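Local coordinates for Dye type peroxidase A (Streptomyces lividans 1326, PDB 6GZW), which is a haem peroxidase of the dye-decolourising family that probably uses hydrogen peroxide to oxidise dyes and related substrates, at residues R225-L230 / R351-G356; A213-G218 / A359-A364; T24-R29 / G161-P166. All coordinates share one frame; numbering follows the deposited sequence. Where two conformers were deposited one is given.

Contact 1. Residues R225-L230 / R351-G356; sequences RIRMLL and RHEASG. With HEM (protoporphyrin IX containing Fe), chain C.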
loop_
_atom_site.group_PDB
_atom_site.type_symbol
_atom_site.label_atom_id
_atom_site.label_comp_id
_atom_site.label_asym_id
_atom_site.label_seq_id
_atom_site.Cartn_x
_atom_site.Cartn_y
_atom_site.Cartn_z
ATOM N N ARG A 225 16.235 -2.045 4.358
ATOM C CA ARG A 225 14.949 -2.568 4.763
ATOM C C ARG A 225 15.123 -2.860 6.256
ATOM O O ARG A 225 15.740 -3.855 6.611
ATOM C CB ARG A 225 14.575 -3.844 3.994
ATOM C CG ARG A 225 13.191 -4.396 4.353
ATOM C CD ARG A 225 12.997 -5.788 3.779
ATOM N NE ARG A 225 11.684 -6.352 4.096
ATOM C CZ ARG A 225 10.546 -6.019 3.475
ATOM N NH1 ARG A 225 10.537 -5.092 2.526
ATOM N NH2 ARG A 225 9.404 -6.594 3.821
ATOM N N ILE A 226 14.538 -2.007 7.107
ATOM C CA ILE A 226 14.737 -2.133 8.540
ATOM C C ILE A 226 13.419 -2.553 9.166
ATOM O O ILE A 226 12.469 -1.772 9.214
ATOM C CB ILE A 226 15.229 -0.816 9.165
ATOM C CG1 ILE A 226 16.440 -0.276 8.406
ATOM C CG2 ILE A 226 15.573 -1.037 10.626
ATOM C CD1 ILE A 226 16.932 1.052 8.932
ATOM N N ARG A 227 13.360 -3.800 9.648
ATOM C CA ARG A 227 12.182 -4.278 10.305
ATOM C C ARG A 227 12.102 -3.659 11.669
ATOM O O ARG A 227 13.111 -3.508 12.353
ATOM C CB ARG A 227 12.195 -5.806 10.434
ATOM C CG ARG A 227 10.952 -6.367 11.122
ATOM C CD ARG A 227 10.711 -7.817 10.764
ATOM N NE ARG A 227 11.733 -8.717 11.311
ATOM C CZ ARG A 227 11.688 -9.271 12.514
ATOM N NH1 ARG A 227 10.713 -9.002 13.371
ATOM N NH2 ARG A 227 12.652 -10.112 12.869
ATOM N N MET A 228 10.924 -3.218 12.041
ATOM C CA MET A 228 10.718 -2.746 13.393
ATOM C C MET A 228 10.226 -3.890 14.256
ATOM O O MET A 228 9.276 -4.540 13.925
ATOM C CB MET A 228 9.735 -1.589 13.430
ATOM C CG MET A 228 10.272 -0.312 12.804
ATOM S SD MET A 228 8.943 0.850 12.454
ATOM C CE MET A 228 9.920 2.333 12.308
ATOM N N LEU A 229 10.857 -4.102 15.407
ATOM C CA LEU A 229 10.457 -5.158 16.331
ATOM C C LEU A 229 9.320 -4.599 17.176
ATOM O O LEU A 229 9.444 -4.381 18.379
ATOM C CB LEU A 229 11.654 -5.613 17.206
ATOM C CG LEU A 229 12.849 -6.155 16.405
ATOM C CD1 LEU A 229 13.908 -6.720 17.336
ATOM C CD2 LEU A 229 12.466 -7.200 15.382
ATOM N N LEU A 230 8.164 -4.482 16.526
ATOM C CA LEU A 230 7.012 -3.825 17.123
ATOM C C LEU A 230 6.467 -4.570 18.345
ATOM O O LEU A 230 5.959 -3.948 19.293
ATOM C CB LEU A 230 5.909 -3.652 16.069
ATOM C CG LEU A 230 6.226 -2.716 14.901
ATOM C CD1 LEU A 230 5.059 -2.708 13.944
ATOM C CD2 LEU A 230 6.539 -1.288 15.369
ATOM N N ARG A 351 15.792 -4.367 13.051
ATOM C CA ARG A 351 16.669 -5.356 12.418
ATOM C C ARG A 351 16.853 -5.026 10.950
ATOM O O ARG A 351 15.872 -4.978 10.188
ATOM C CB ARG A 351 16.110 -6.772 12.612
ATOM C CG ARG A 351 17.213 -7.804 12.753
ATOM C CD ARG A 351 16.705 -9.131 13.320
ATOM N NE ARG A 351 16.247 -9.943 12.217
ATOM C CZ ARG A 351 16.613 -11.186 11.938
ATOM N NH1 ARG A 351 17.452 -11.890 12.712
ATOM N NH2 ARG A 351 16.048 -11.759 10.885
ATOM N N HIS A 352 18.092 -4.735 10.562
ATOM C CA HIS A 352 18.386 -4.429 9.169
ATOM C C HIS A 352 18.389 -5.742 8.369
ATOM O O HIS A 352 19.217 -6.657 8.594
ATOM C CB HIS A 352 19.742 -3.760 9.027
ATOM C CG HIS A 352 19.813 -2.363 9.557
ATOM N ND1 HIS A 352 20.109 -1.277 8.756
ATOM C CD2 HIS A 352 19.693 -1.878 10.817
ATOM C CE1 HIS A 352 20.139 -0.180 9.498
ATOM N NE2 HIS A 352 19.906 -0.518 10.754
ATOM N N GLU A 353 17.446 -5.876 7.444
ATOM C CA GLU A 353 17.232 -7.143 6.740
ATOM C C GLU A 353 17.477 -7.132 5.240
ATOM O O GLU A 353 17.415 -8.191 4.621
ATOM C CB GLU A 353 15.834 -7.690 7.055
ATOM C CG GLU A 353 15.720 -8.106 8.534
ATOM C CD GLU A 353 14.374 -8.648 8.953
ATOM O OE1 GLU A 353 13.422 -8.683 8.157
ATOM O OE2 GLU A 353 14.301 -9.061 10.118
ATOM N N ALA A 354 17.724 -5.951 4.653
ATOM C CA ALA A 354 18.196 -5.868 3.269
ATOM C C ALA A 354 18.913 -4.552 3.083
ATOM O O ALA A 354 18.672 -3.610 3.858
ATOM C CB ALA A 354 17.046 -6.023 2.292
ATOM N N SER A 355 19.765 -4.458 2.051
ATOM C CA SER A 355 20.589 -3.278 1.854
ATOM C C SER A 355 20.882 -3.069 0.381
ATOM O O SER A 355 20.955 -4.011 -0.361
ATOM C CB SER A 355 21.917 -3.460 2.560
ATOM O OG SER A 355 22.722 -2.301 2.407
ATOM N N GLY A 356 21.092 -1.830 -0.016
ATOM C CA GLY A 356 21.542 -1.536 -1.395
ATOM C C GLY A 356 22.270 -0.207 -1.355
ATOM O O GLY A 356 21.922 0.662 -0.574
HETATM C CHA HEM C . 16.680 11.174 13.272
HETATM C CHB HEM C . 13.918 7.231 13.778
HETATM C CHC HEM C . 17.260 4.661 11.365
HETATM C CHD HEM C . 19.990 8.591 10.869
HETATM C C1A HEM C . 15.651 10.337 13.618
HETATM C C2A HEM C . 14.522 10.724 14.398
HETATM C C3A HEM C . 13.760 9.610 14.534
HETATM C C4A HEM C . 14.415 8.535 13.850
HETATM C CMA HEM C . 12.433 9.479 15.243
HETATM C CAA HEM C . 14.227 12.100 14.980
HETATM C CBA HEM C . 13.424 13.061 14.117
HETATM C CGA HEM C . 14.203 13.512 12.927
HETATM O O1A HEM C . 15.037 14.457 12.982
HETATM O O2A HEM C . 14.048 12.918 11.822
HETATM C C1B HEM C . 14.592 6.179 13.131
HETATM C C2B HEM C . 14.072 4.858 12.995
HETATM C C3B HEM C . 14.987 4.106 12.327
HETATM C C4B HEM C . 16.119 5.037 12.031
HETATM C CMB HEM C . 12.764 4.376 13.544
HETATM C CAB HEM C . 14.903 2.708 11.855
HETATM C CBB HEM C . 13.771 2.079 11.590
HETATM C C1C HEM C . 18.322 5.481 11.055
HETATM C C2C HEM C . 19.490 5.064 10.366
HETATM C C3C HEM C . 20.283 6.191 10.239
HETATM C C4C HEM C . 19.560 7.291 10.826
HETATM C CMC HEM C . 19.837 3.684 9.897
HETATM C CAC HEM C . 21.641 6.341 9.665
HETATM C CBC HEM C . 22.574 5.389 9.512
HETATM C C1D HEM C . 19.223 9.607 11.453
HETATM C C2D HEM C . 19.704 11.001 11.409
HETATM C C3D HEM C . 18.791 11.731 12.079
HETATM C C4D HEM C . 17.755 10.753 12.523
HETATM C CMD HEM C . 20.957 11.524 10.714
HETATM C CAD HEM C . 18.851 13.232 12.312
HETATM C CBD HEM C . 19.717 13.598 13.521
HETATM C CGD HEM C . 19.807 15.085 13.671
HETATM O O1D HEM C . 19.018 15.700 14.443
HETATM O O2D HEM C . 20.657 15.708 13.003
HETATM N NA HEM C . 15.629 8.972 13.370
HETATM N NB HEM C . 15.807 6.220 12.571
HETATM N NC HEM C . 18.400 6.795 11.378
HETATM N ND HEM C . 18.113 9.482 12.201
HETATM FE FE HEM C . 17.012 7.905 12.408
HETATM O O HOH W 1 11.443 -7.201 6.942
HETATM O O HOH W 2 16.124 8.246 10.668
#
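Arg227 and Arg351 sit across from each other on neighbouring antiparallel strands, their side chains pointing the same way, and the carboxylate of Glu353 grips both. Each arginine chain bends at chi3, which brings both NE atoms to a single oxygen, but by different routes. Arg351 NE meets Glu353 OE2 at 3.0 Å on the anti lone pair, in its own guanidinium plane. Arg227 NE reaches the same OE2 at 2.9 Å from above the carboxylate plane. With the guanidinium planes 63° apart, Arg227 NH2 still comes within 3.7 Å of Arg351 NE, like charges held close round one carboxylate. The other oxygen, Glu353 OE1, meets a water that also bonds Arg225 NE, while the tip of Arg225 goes on to Asp308 and Asp317. A classic beta bulge, in which Glu353 and Ala354 both face Arg225, interrupts the pairing here; Glu353 N bonds Arg225 O at 2.8 Å, nearly along the C=O axis.

On the opposite face of the sheet Ile226 lies alongside His352 and lays CD1 over one side of the imidazole, 3.9 Å from the ring centroid, a CH-pi contact. His352 ND1 is bonded to Arg224. Beyond them is the haem: Ile226 CG2 is 3.7 Å from its vinyl carbon CBB, and Met228 CE packs on its methyl CMB at 3.7 Å. The strand pair thus carries an ionic cluster on one face and a haem wall on the other, and the two cations would probably keep Glu353 deprotonated.

Contact 2. Residues A213-G218 / A359-A364; sequences AWMANG and AVPGGA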
loop_
_atom_site.group_PDB
_atom_site.type_symbol
_atom_site.label_atom_id
_atom_site.label_comp_id
_atom_site.label_asym_id
_atom_site.label_seq_id
_atom_site.Cartn_x
_atom_site.Cartn_y
_atom_site.Cartn_z
ATOM N N ALA A 213 33.373 11.703 -13.747
ATOM C CA ALA A 213 32.586 12.812 -14.277
ATOM C C ALA A 213 31.140 12.428 -14.589
ATOM O O ALA A 213 30.265 13.270 -14.479
ATOM C CB ALA A 213 33.267 13.391 -15.519
ATOM N N TRP A 214 30.880 11.159 -14.938
ATOM C CA TRP A 214 29.506 10.742 -15.249
ATOM C C TRP A 214 28.552 10.906 -14.052
ATOM O O TRP A 214 27.336 10.946 -14.240
ATOM C CB TRP A 214 29.452 9.295 -15.790
ATOM C CG TRP A 214 29.664 8.217 -14.793
ATOM C CD1 TRP A 214 30.835 7.603 -14.489
ATOM C CD2 TRP A 214 28.658 7.591 -13.981
ATOM N NE1 TRP A 214 30.642 6.645 -13.524
ATOM C CE2 TRP A 214 29.309 6.612 -13.197
ATOM C CE3 TRP A 214 27.275 7.762 -13.840
ATOM C CZ2 TRP A 214 28.625 5.826 -12.274
ATOM C CZ3 TRP A 214 26.599 6.960 -12.924
ATOM C CH2 TRP A 214 27.265 6.012 -12.168
ATOM N N MET A 215 29.093 10.976 -12.831
ATOM C CA MET A 215 28.277 11.210 -11.633
ATOM C C MET A 215 28.005 12.673 -11.252
ATOM O O MET A 215 27.396 12.937 -10.205
ATOM C CB MET A 215 28.862 10.441 -10.444
ATOM C CG MET A 215 28.347 9.014 -10.319
ATOM S SD MET A 215 26.572 8.888 -10.026
ATOM C CE MET A 215 26.470 9.606 -8.380
ATOM N N ALA A 216 28.450 13.622 -12.078
ATOM C CA ALA A 216 28.233 15.051 -11.813
ATOM C C ALA A 216 26.777 15.418 -11.488
ATOM O O ALA A 216 25.866 14.988 -12.190
ATOM C CB ALA A 216 28.754 15.892 -12.974
ATOM N N ASN A 217 26.572 16.136 -10.378
ATOM C CA ASN A 217 25.243 16.476 -9.862
ATOM C C ASN A 217 24.403 15.262 -9.390
ATOM O O ASN A 217 23.216 15.408 -9.144
ATOM C CB ASN A 217 24.476 17.306 -10.871
ATOM C CG ASN A 217 25.286 18.490 -11.359
ATOM O OD1 ASN A 217 25.864 19.212 -10.544
ATOM N ND2 ASN A 217 25.373 18.673 -12.680
ATOM N N GLY A 218 25.027 14.105 -9.279
ATOM C CA GLY A 218 24.374 12.905 -8.764
ATOM C C GLY A 218 24.448 12.786 -7.257
ATOM O O GLY A 218 24.967 13.673 -6.561
ATOM N N ALA A 359 24.609 4.349 -7.228
ATOM C CA ALA A 359 25.051 5.619 -7.782
ATOM C C ALA A 359 23.946 6.197 -8.646
ATOM O O ALA A 359 23.631 5.643 -9.716
ATOM C CB ALA A 359 26.304 5.423 -8.620
ATOM N N VAL A 360 23.388 7.319 -8.231
ATOM C CA VAL A 360 22.238 7.920 -8.878
ATOM C C VAL A 360 22.758 9.185 -9.572
ATOM O O VAL A 360 23.010 10.202 -8.910
ATOM C CB VAL A 360 21.150 8.212 -7.828
ATOM C CG1 VAL A 360 20.019 9.057 -8.369
ATOM C CG2 VAL A 360 20.596 6.897 -7.260
ATOM N N PRO A 361 22.969 9.124 -10.900
ATOM C CA PRO A 361 23.566 10.288 -11.577
ATOM C C PRO A 361 22.671 11.510 -11.636
ATOM O O PRO A 361 21.539 11.517 -11.132
ATOM C CB PRO A 361 23.844 9.746 -12.975
ATOM C CG PRO A 361 22.731 8.764 -13.175
ATOM C CD PRO A 361 22.672 8.056 -11.865
ATOM N N GLY A 362 23.188 12.589 -12.212
ATOM C CA GLY A 362 22.389 13.797 -12.414
ATOM C C GLY A 362 21.130 13.597 -13.237
ATOM O O GLY A 362 20.957 12.561 -13.884
ATOM N N GLY A 363 20.256 14.588 -13.229
ATOM C CA GLY A 363 19.010 14.480 -13.976
ATOM C C GLY A 363 19.267 14.541 -15.465
ATOM O O GLY A 363 20.312 15.029 -15.920
ATOM N N ALA A 364 18.317 14.028 -16.220
ATOM C CA ALA A 364 18.356 14.132 -17.684
ATOM C C ALA A 364 18.048 15.556 -18.150
ATOM O O ALA A 364 17.023 16.116 -17.782
ATOM C CB ALA A 364 17.324 13.190 -18.260
HETATM O O HOH W 3 25.583 12.854 -13.782
HETATM O O HOH W 4 20.773 13.642 -9.407
#
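The backbones touch where Gly218 CA lies 3.9 Å from Pro361 CA, at the last residue of a type II beta turn running from Met215 to Gly218 that is closed by Gly218 N bonding Met215 O at 2.8 Å. Gly218 CA sits only 3.0 Å from Val360 O, and a beta carbon on Gly218 would run into that oxygen and into Pro361 CA, so the close approach depends on the missing side chain. Gly362 is in a similar position, since a side chain there would collide with Ala216 O.

Trp214 and Met215 do the packing. The indole leaves the backbone in the crowded position between N and the carbonyl carbon (chi1 74°) and brings the far end of its benzo ring to the other segment: CH2 is 3.7 Å from Ala359 CB, and CZ3 reaches Pro361 CB, the proline crossing it obliquely. At its other end Trp214 NE1 is bonded to Gln101 O. Met215 sets its CG over one face of the indole, near the rim, then folds back at chi2 and chi3, so that SD rests 3.7 Å from Ala359 CB and about as close to Pro361 CA, with CE 3.6 Å from Val360 O.

In the ferredoxin-like sheet of this family, strands 219-228 and 350-360 are antiparallel neighbours, and the entry to the first lies beside the exit from the second; Val360 pairs through its backbone with Ser219. Where the two segments peel apart, waters take over the bonding. One is held by Trp214 O, Ala216 O and Gly362 N, donating to both carbonyls and accepting from Gly362 N at 2.9 Å. The other donates to Asn217 O and Pro361 O, two oxygens that also meet His18 ND1 and Gln19 NE2 respectively.

Contact 3. Residues T24-R29 / G161-P166; sequences TPMQAR and GFNRSP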
loop_
_atom_site.group_PDB
_atom_site.type_symbol
_atom_site.label_atom_id
_atom_site.label_comp_id
_atom_site.label_asym_id
_atom_site.label_seq_id
_atom_site.Cartn_x
_atom_site.Cartn_y
_atom_site.Cartn_z
ATOM N N THR A 24 12.445 15.988 -3.610
ATOM C CA THR A 24 11.013 15.943 -3.740
ATOM C C THR A 24 10.347 15.638 -2.395
ATOM O O THR A 24 10.867 14.808 -1.652
ATOM C CB THR A 24 10.628 14.798 -4.689
ATOM O OG1 THR A 24 11.415 14.896 -5.862
ATOM C CG2 THR A 24 9.155 14.843 -5.050
ATOM N N PRO A 25 9.193 16.266 -2.116
ATOM C CA PRO A 25 8.474 15.920 -0.910
ATOM C C PRO A 25 8.128 14.452 -0.861
ATOM O O PRO A 25 8.023 13.781 -1.900
ATOM C CB PRO A 25 7.203 16.739 -1.007
ATOM C CG PRO A 25 7.587 17.923 -1.812
ATOM C CD PRO A 25 8.494 17.337 -2.848
ATOM N N MET A 26 7.891 13.984 0.355
ATOM C CA MET A 26 7.408 12.645 0.614
ATOM C C MET A 26 6.139 12.321 -0.154
ATOM O O MET A 26 5.268 13.178 -0.315
ATOM C CB MET A 26 7.136 12.519 2.102
ATOM C CG MET A 26 8.407 12.644 2.930
ATOM S SD MET A 26 9.228 11.068 3.274
ATOM C CE MET A 26 9.798 10.527 1.730
ATOM N N GLN A 27 6.048 11.079 -0.623
ATOM C CA GLN A 27 4.870 10.599 -1.362
ATOM C C GLN A 27 4.185 9.477 -0.591
ATOM O O GLN A 27 4.848 8.727 0.140
ATOM C CB GLN A 27 5.331 10.070 -2.714
ATOM C CG GLN A 27 5.907 11.140 -3.659
ATOM C CD GLN A 27 7.016 10.602 -4.496
ATOM O OE1 GLN A 27 7.840 9.805 -4.016
ATOM N NE2 GLN A 27 7.084 11.048 -5.760
ATOM N N ALA A 28 2.880 9.337 -0.803
ATOM C CA ALA A 28 2.066 8.368 -0.069
ATOM C C ALA A 28 2.349 6.911 -0.450
ATOM O O ALA A 28 2.117 6.026 0.359
ATOM C CB ALA A 28 0.601 8.652 -0.258
ATOM N N ARG A 29 2.834 6.669 -1.666
ATOM C CA ARG A 29 3.025 5.325 -2.177
ATOM C C ARG A 29 4.398 5.205 -2.801
ATOM O O ARG A 29 4.789 6.083 -3.549
ATOM C CB ARG A 29 1.947 5.029 -3.213
ATOM C CG ARG A 29 1.993 3.648 -3.808
ATOM C CD ARG A 29 2.078 2.589 -2.742
ATOM N NE ARG A 29 1.534 1.342 -3.217
ATOM C CZ ARG A 29 1.569 0.207 -2.557
ATOM N NH1 ARG A 29 2.141 0.127 -1.357
ATOM N NH2 ARG A 29 1.021 -0.862 -3.096
ATOM N N GLY A 161 6.093 0.349 -0.348
ATOM C CA GLY A 161 6.047 1.224 0.809
ATOM C C GLY A 161 4.893 2.210 0.762
ATOM O O GLY A 161 4.187 2.334 -0.241
ATOM N N PHE A 162 4.694 2.879 1.887
ATOM C CA PHE A 162 3.665 3.861 2.036
ATOM C C PHE A 162 4.064 4.931 3.054
ATOM O O PHE A 162 4.945 4.731 3.920
ATOM C CB PHE A 162 2.333 3.233 2.428
ATOM C CG PHE A 162 2.402 2.388 3.669
ATOM C CD1 PHE A 162 2.291 2.964 4.917
ATOM C CD2 PHE A 162 2.618 0.998 3.585
ATOM C CE1 PHE A 162 2.359 2.201 6.058
ATOM C CE2 PHE A 162 2.684 0.220 4.744
ATOM C CZ PHE A 162 2.577 0.836 5.986
ATOM N N ASN A 163 3.361 6.056 2.941
ATOM C CA ASN A 163 3.474 7.159 3.896
ATOM C C ASN A 163 2.088 7.781 4.065
ATOM O O ASN A 163 1.088 7.376 3.419
ATOM C CB ASN A 163 4.461 8.230 3.390
ATOM C CG ASN A 163 5.916 7.836 3.509
ATOM O OD1 ASN A 163 6.390 7.485 4.594
ATOM N ND2 ASN A 163 6.647 7.899 2.386
ATOM N N ARG A 164 2.026 8.777 4.935
ATOM C CA ARG A 164 0.861 9.617 5.056
ATOM C C ARG A 164 0.396 10.187 3.697
ATOM O O ARG A 164 1.219 10.560 2.857
ATOM C CB ARG A 164 1.194 10.772 6.023
ATOM C CG ARG A 164 0.096 11.800 6.166
ATOM C CD ARG A 164 0.510 12.864 7.164
ATOM N NE ARG A 164 0.655 12.334 8.516
ATOM C CZ ARG A 164 1.342 12.912 9.491
ATOM N NH1 ARG A 164 1.913 14.088 9.282
ATOM N NH2 ARG A 164 1.445 12.317 10.681
ATOM N N SER A 165 -0.926 10.182 3.466
ATOM C CA SER A 165 -1.569 10.862 2.303
ATOM C C SER A 165 -1.589 12.386 2.489
ATOM O O SER A 165 -1.712 12.898 3.617
ATOM C CB SER A 165 -3.018 10.363 2.083
ATOM O OG SER A 165 -3.715 10.943 0.971
ATOM N N PRO A 166 -1.499 13.126 1.383
ATOM C CA PRO A 166 -1.876 14.550 1.429
ATOM C C PRO A 166 -3.283 14.711 1.971
ATOM O O PRO A 166 -4.148 13.883 1.675
ATOM C CB PRO A 166 -1.824 14.957 -0.056
ATOM C CG PRO A 166 -0.805 14.041 -0.646
ATOM C CD PRO A 166 -1.183 12.727 0.002
#
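The entry to strand 29-37 meets the exit of strand 153-162 here, in the antiparallel sheet of the ferredoxin-like N-terminal half; Arg29 and Phe162 form a non-hydrogen-bonded pair, and Phe162 also pairs through its backbone with Ser305 of strand 300-310. Asn163 steps across the join. Its CB lies 3.3 Å from Gln27 O, and CG, set anti to its own carbonyl carbon (chi1 -75°), is 3.6 Å from that same oxygen. At the tip, ND2 donates to Gln27 O at 3.0 Å, with the acceptor almost in the amide plane and the N-H in the plane of the carbonyl. ND2 also bonds Pro303 O, so two carbonyls fix the rotation of the amide, while Met26 CE packs loosely against it.

Ala28 O accepts from the backbone N of Asn163 at 2.9 Å, from well above the carbonyl plane, and meets the CA-H of Phe162 as well. Arg29 bends at chi2 so that its CD and NH1 lie beside Gly161 O; NH1 bonds it at 3.2 Å, the oxygen at the guanidinium edge and the donor well above the carbonyl plane. An alanine at Arg29 would lose that bond and would probably loosen the packing against Phe162 of the second subunit. The dimer partner also holds Arg164, through a salt bridge to its Asp76. At the backbone end of Arg164, the Ala28 methyl CB rests 3.7 Å from Arg164 O.

Overall arrangement
Followed from the N terminus, the chain first closes a loop at contact 3, where 161-166 returns to 24-29 and joins the start of strand 29-37 to the end of strand 153-162, its neighbour in the sheet. The C-terminal half follows in series. Residues 213-218 open contact 2 and 225-230 open contact 1; strand 350-360 then closes contact 1 first and contact 2 at its far end, so contact 1 is nested within contact 2. Their centres are 28 Å apart, one toward each end of the same strand pair. Because strand 350-360 also borders strand 83-89, all three contacts reach one continuous sheet.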